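Local atomic coordinates of RNA polymerase II subunit A C-terminal domain phosphatase SSU72 (Homo sapiens, PDB entry 4H3K), a protein that removes phosphate from phosphoserine and phosphothreonine of the C-terminal domain of RNA polymerase II, acting in RNA processing and termination. Residues L26-S39 / D123-V135. The protein carries 1 engineered substitution. Numbering follows the deposited sequence.
Engineered in segment 26-39: Ser32 (natural residue Cys). With PO4 (phosphate ion), chain F.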
# COMPACT_ATOMS: atom_id res chain seq x y z
N LEU B 26 15.82 2.18 1.46
CA LEU B 26 14.77 1.10 1.43
C LEU B 26 14.35 0.81 2.85
O LEU B 26 15.18 0.47 3.68
CB LEU B 26 15.31 -0.17 0.80
CG LEU B 26 14.29 -1.29 0.58
CD1 LEU B 26 13.46 -1.05 -0.69
CD2 LEU B 26 15.01 -2.64 0.52
N ARG B 27 13.06 0.96 3.13
CA ARG B 27 12.55 0.71 4.47
C ARG B 27 12.00 -0.70 4.52
O ARG B 27 11.00 -1.00 3.85
CB ARG B 27 11.45 1.72 4.82
CG ARG B 27 11.95 3.19 4.91
CD ARG B 27 10.90 4.03 5.63
NE ARG B 27 10.31 3.23 6.70
CZ ARG B 27 10.74 3.21 7.96
NH1 ARG B 27 11.75 4.00 8.32
NH2 ARG B 27 10.16 2.43 8.85
N VAL B 28 12.66 -1.56 5.30
CA VAL B 28 12.28 -2.97 5.36
C VAL B 28 11.72 -3.35 6.73
O VAL B 28 12.17 -2.81 7.76
CB VAL B 28 13.52 -3.84 5.08
CG1 VAL B 28 13.19 -5.37 5.14
CG2 VAL B 28 14.12 -3.45 3.75
N ALA B 29 10.75 -4.26 6.74
CA ALA B 29 10.30 -4.96 7.94
C ALA B 29 10.56 -6.43 7.71
O ALA B 29 10.31 -6.94 6.61
CB ALA B 29 8.83 -4.73 8.21
N VAL B 30 11.12 -7.09 8.72
CA VAL B 30 11.24 -8.54 8.69
C VAL B 30 10.37 -9.12 9.81
O VAL B 30 10.41 -8.63 10.95
CB VAL B 30 12.70 -9.03 8.85
CG1 VAL B 30 12.72 -10.56 8.65
CG2 VAL B 30 13.61 -8.38 7.81
N VAL B 31 9.59 -10.15 9.47
CA VAL B 31 8.54 -10.67 10.35
C VAL B 31 8.67 -12.19 10.53
O VAL B 31 8.76 -12.95 9.55
CB VAL B 31 7.13 -10.34 9.79
CG1 VAL B 31 6.05 -10.59 10.85
CG2 VAL B 31 7.06 -8.90 9.30
N SER B 32 8.71 -12.65 11.78
CA SER B 32 8.67 -14.08 12.02
C SER B 32 7.45 -14.37 12.90
O SER B 32 6.47 -13.59 12.89
CB SER B 32 9.97 -14.57 12.68
OG SER B 32 10.13 -13.88 13.91
N SER B 33 7.48 -15.46 13.64
CA SER B 33 6.32 -15.78 14.49
C SER B 33 6.40 -15.16 15.88
O SER B 33 5.47 -14.48 16.33
CB SER B 33 6.10 -17.28 14.56
OG SER B 33 4.87 -17.48 15.20
N SER B 34 7.54 -15.35 16.53
CA SER B 34 7.75 -14.90 17.91
C SER B 34 8.60 -13.64 18.03
O SER B 34 8.77 -13.13 19.13
CB SER B 34 8.39 -16.03 18.72
OG SER B 34 7.52 -17.15 18.75
N ASN B 35 9.13 -13.13 16.91
CA ASN B 35 10.13 -12.02 16.89
C ASN B 35 11.27 -12.31 17.88
O ASN B 35 11.65 -11.46 18.71
CB ASN B 35 9.46 -10.68 17.18
CG ASN B 35 10.32 -9.49 16.81
OD1 ASN B 35 11.26 -9.56 15.96
ND2 ASN B 35 9.99 -8.38 17.41
N GLN B 36 11.82 -13.52 17.77
CA GLN B 36 12.92 -13.94 18.66
C GLN B 36 14.17 -14.34 17.89
O GLN B 36 15.28 -14.02 18.31
CB GLN B 36 12.49 -15.14 19.48
CG GLN B 36 11.48 -14.81 20.58
CD GLN B 36 12.13 -13.98 21.69
OE1 GLN B 36 13.34 -13.84 21.75
NE2 GLN B 36 11.31 -13.40 22.56
N ASN B 37 13.96 -15.06 16.78
CA ASN B 37 15.03 -15.78 16.11
C ASN B 37 15.22 -15.34 14.64
O ASN B 37 16.11 -14.58 14.35
CB ASN B 37 14.82 -17.30 16.26
CG ASN B 37 15.89 -18.14 15.54
OD1 ASN B 37 15.61 -19.23 15.04
ND2 ASN B 37 17.09 -17.63 15.51
N ARG B 38 14.38 -15.83 13.72
CA ARG B 38 14.58 -15.52 12.30
C ARG B 38 14.54 -14.01 11.98
O ARG B 38 15.41 -13.49 11.27
CB ARG B 38 13.59 -16.32 11.46
CG ARG B 38 13.84 -17.83 11.61
CD ARG B 38 12.63 -18.63 11.18
NE ARG B 38 11.50 -18.45 12.11
CZ ARG B 38 10.27 -18.89 11.88
NH1 ARG B 38 10.00 -19.53 10.75
NH2 ARG B 38 9.29 -18.68 12.77
N SER B 39 13.57 -13.30 12.54
CA SER B 39 13.43 -11.88 12.26
C SER B 39 14.51 -11.05 12.95
O SER B 39 14.92 -10.03 12.41
CB SER B 39 12.01 -11.36 12.63
OG SER B 39 11.69 -11.68 14.00
N ASP B 123 3.54 1.53 11.20
CA ASP B 123 4.63 2.10 10.39
C ASP B 123 4.49 1.74 8.91
O ASP B 123 3.86 0.74 8.59
CB ASP B 123 5.96 1.56 10.90
CG ASP B 123 6.98 2.65 11.13
OD1 ASP B 123 7.02 3.59 10.31
OD2 ASP B 123 7.73 2.54 12.13
N LEU B 124 5.07 2.55 8.02
CA LEU B 124 5.09 2.22 6.58
C LEU B 124 6.42 1.64 6.13
O LEU B 124 7.49 2.10 6.55
CB LEU B 124 4.76 3.44 5.71
CG LEU B 124 3.51 4.27 6.06
CD1 LEU B 124 3.31 5.43 5.08
CD2 LEU B 124 2.28 3.39 6.09
N PHE B 125 6.34 0.61 5.28
CA PHE B 125 7.52 0.01 4.66
C PHE B 125 7.41 -0.03 3.13
O PHE B 125 6.32 0.10 2.56
CB PHE B 125 7.71 -1.40 5.22
CG PHE B 125 7.79 -1.41 6.71
CD1 PHE B 125 8.98 -1.04 7.34
CD2 PHE B 125 6.68 -1.68 7.47
CE1 PHE B 125 9.06 -1.02 8.72
CE2 PHE B 125 6.75 -1.63 8.88
CZ PHE B 125 7.94 -1.30 9.49
N ASP B 126 8.55 -0.18 2.50
CA ASP B 126 8.62 -0.46 1.07
C ASP B 126 8.46 -1.96 0.86
O ASP B 126 7.87 -2.40 -0.14
CB ASP B 126 9.99 -0.04 0.53
CG ASP B 126 10.24 1.48 0.68
OD1 ASP B 126 9.34 2.25 0.34
OD2 ASP B 126 11.34 1.87 1.09
N LEU B 127 9.04 -2.73 1.78
CA LEU B 127 9.18 -4.18 1.58
C LEU B 127 9.05 -4.88 2.91
O LEU B 127 9.69 -4.49 3.88
CB LEU B 127 10.54 -4.50 0.95
CG LEU B 127 10.91 -5.99 0.86
CD1 LEU B 127 9.91 -6.71 -0.08
CD2 LEU B 127 12.35 -6.17 0.38
N ILE B 128 8.17 -5.89 2.95
CA ILE B 128 7.99 -6.69 4.15
C ILE B 128 8.40 -8.10 3.80
O ILE B 128 7.85 -8.68 2.88
CB ILE B 128 6.52 -6.66 4.68
CG1 ILE B 128 6.07 -5.20 5.00
CG2 ILE B 128 6.38 -7.62 5.88
CD1 ILE B 128 4.50 -5.02 5.29
N LEU B 129 9.36 -8.65 4.54
CA LEU B 129 9.81 -10.01 4.32
C LEU B 129 9.34 -10.88 5.46
O LEU B 129 9.57 -10.54 6.63
CB LEU B 129 11.32 -10.03 4.27
CG LEU B 129 11.83 -9.28 3.04
CD1 LEU B 129 13.13 -8.65 3.32
CD2 LEU B 129 11.99 -10.26 1.91
N THR B 130 8.71 -12.01 5.13
CA THR B 130 8.23 -12.93 6.15
C THR B 130 9.06 -14.20 6.08
O THR B 130 9.61 -14.53 5.03
CB THR B 130 6.71 -13.22 6.00
OG1 THR B 130 6.46 -13.86 4.75
CG2 THR B 130 5.92 -11.89 6.03
N CYS B 131 9.14 -14.92 7.21
CA CYS B 131 10.07 -16.03 7.35
C CYS B 131 9.41 -17.41 7.28
O CYS B 131 10.09 -18.40 7.46
CB CYS B 131 10.90 -15.87 8.64
SG CYS B 131 11.83 -14.29 8.69
N GLU B 132 8.10 -17.46 7.04
CA GLU B 132 7.38 -18.68 6.72
C GLU B 132 5.97 -18.38 6.27
O GLU B 132 5.41 -17.32 6.60
CB GLU B 132 7.35 -19.72 7.87
CG GLU B 132 6.51 -19.34 9.05
CD GLU B 132 6.46 -20.49 10.08
OE1 GLU B 132 7.41 -20.61 10.86
OE2 GLU B 132 5.50 -21.28 10.04
N GLU B 133 5.39 -19.30 5.50
CA GLU B 133 4.13 -19.01 4.83
C GLU B 133 2.98 -18.65 5.78
O GLU B 133 2.15 -17.79 5.47
CB GLU B 133 3.75 -20.18 3.91
CG GLU B 133 2.58 -19.85 3.05
CD GLU B 133 2.20 -20.97 2.11
OE1 GLU B 133 2.99 -21.91 1.99
OE2 GLU B 133 1.12 -20.92 1.50
N ARG B 134 2.94 -19.30 6.95
CA ARG B 134 1.91 -18.96 7.95
C ARG B 134 2.01 -17.48 8.39
O ARG B 134 1.01 -16.84 8.68
CB ARG B 134 2.09 -19.88 9.18
CG ARG B 134 1.03 -19.78 10.29
CD ARG B 134 1.63 -20.18 11.70
NE ARG B 134 2.47 -19.09 12.24
CZ ARG B 134 2.20 -18.36 13.33
NH1 ARG B 134 1.12 -18.60 14.08
NH2 ARG B 134 3.02 -17.38 13.68
N VAL B 135 3.24 -16.98 8.51
CA VAL B 135 3.49 -15.60 8.92
C VAL B 135 3.09 -14.67 7.76
O VAL B 135 2.45 -13.63 7.97
CB VAL B 135 4.97 -15.40 9.30
CG1 VAL B 135 5.31 -13.92 9.44
CG2 VAL B 135 5.30 -16.16 10.59
P PO4 F . 10.99 -16.71 15.45
O1 PO4 F . 11.18 -15.26 15.80
O2 PO4 F . 11.31 -17.61 16.64
O3 PO4 F . 11.90 -17.13 14.31
O4 PO4 F . 9.58 -17.01 15.00
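The long, flexible Arg27 reaches back over the start of segment 123-135: bent at chi3 (38°), it points NE at Leu124 O (3.0 Å), while Asp123, whose main partner is Arg54, pairs with Arg27 NH2 at long range by charge alone. Phe125 lays its ring face over Ala29, whose CB sits 3.5 Å from the ring centroid of Phe125, a CH-pi contact in which a small methyl suits the close approach. Asp126 takes the Arg27 N-H on OD2 in a nearly straight bond (2.8 Å) and returns its own N-H to Arg27 O. From Leu127 to Thr130 the strand runs parallel to 27-32: Ala29 N bonds Leu127 O, Leu129 N Ala29 O, Val31 N Leu129 O, and Cys131 N, weakly, Val31 O. Beta-branched Ile128 packs CG2 on Val31 CG2 (3.7 Å), and Leu129 CD1 meets Val28 CG1 on the other face. Cys131 puts CB over one face of the Arg38 guanidinium. Acidic Glu132 suits its place as mate to that charge, OE1 taking a salt-bridge hydrogen bond from Arg38 NH1 (2.8 Å) at the guanidinium edge; with Ile161 O also holding NH1, this is consistent with NE and NH2 being turned to phosphate. With an alanine here instead of Arg38, Glu132 would probably lose its mate and the phosphate its NE and NH2 grip. Val135 CG1 closes on Val31 CG1. Backbone N-H groups of Ser33, Ser34 and Gln36 to Arg38 cradle the ion, and OG of engineered Ser32 bonds phosphate O1 (2.6 Å): the CX5R P-loop, whose natural cysteine is probably the nucleophile as in related phosphatases, following an inner strand of an alpha/beta fold.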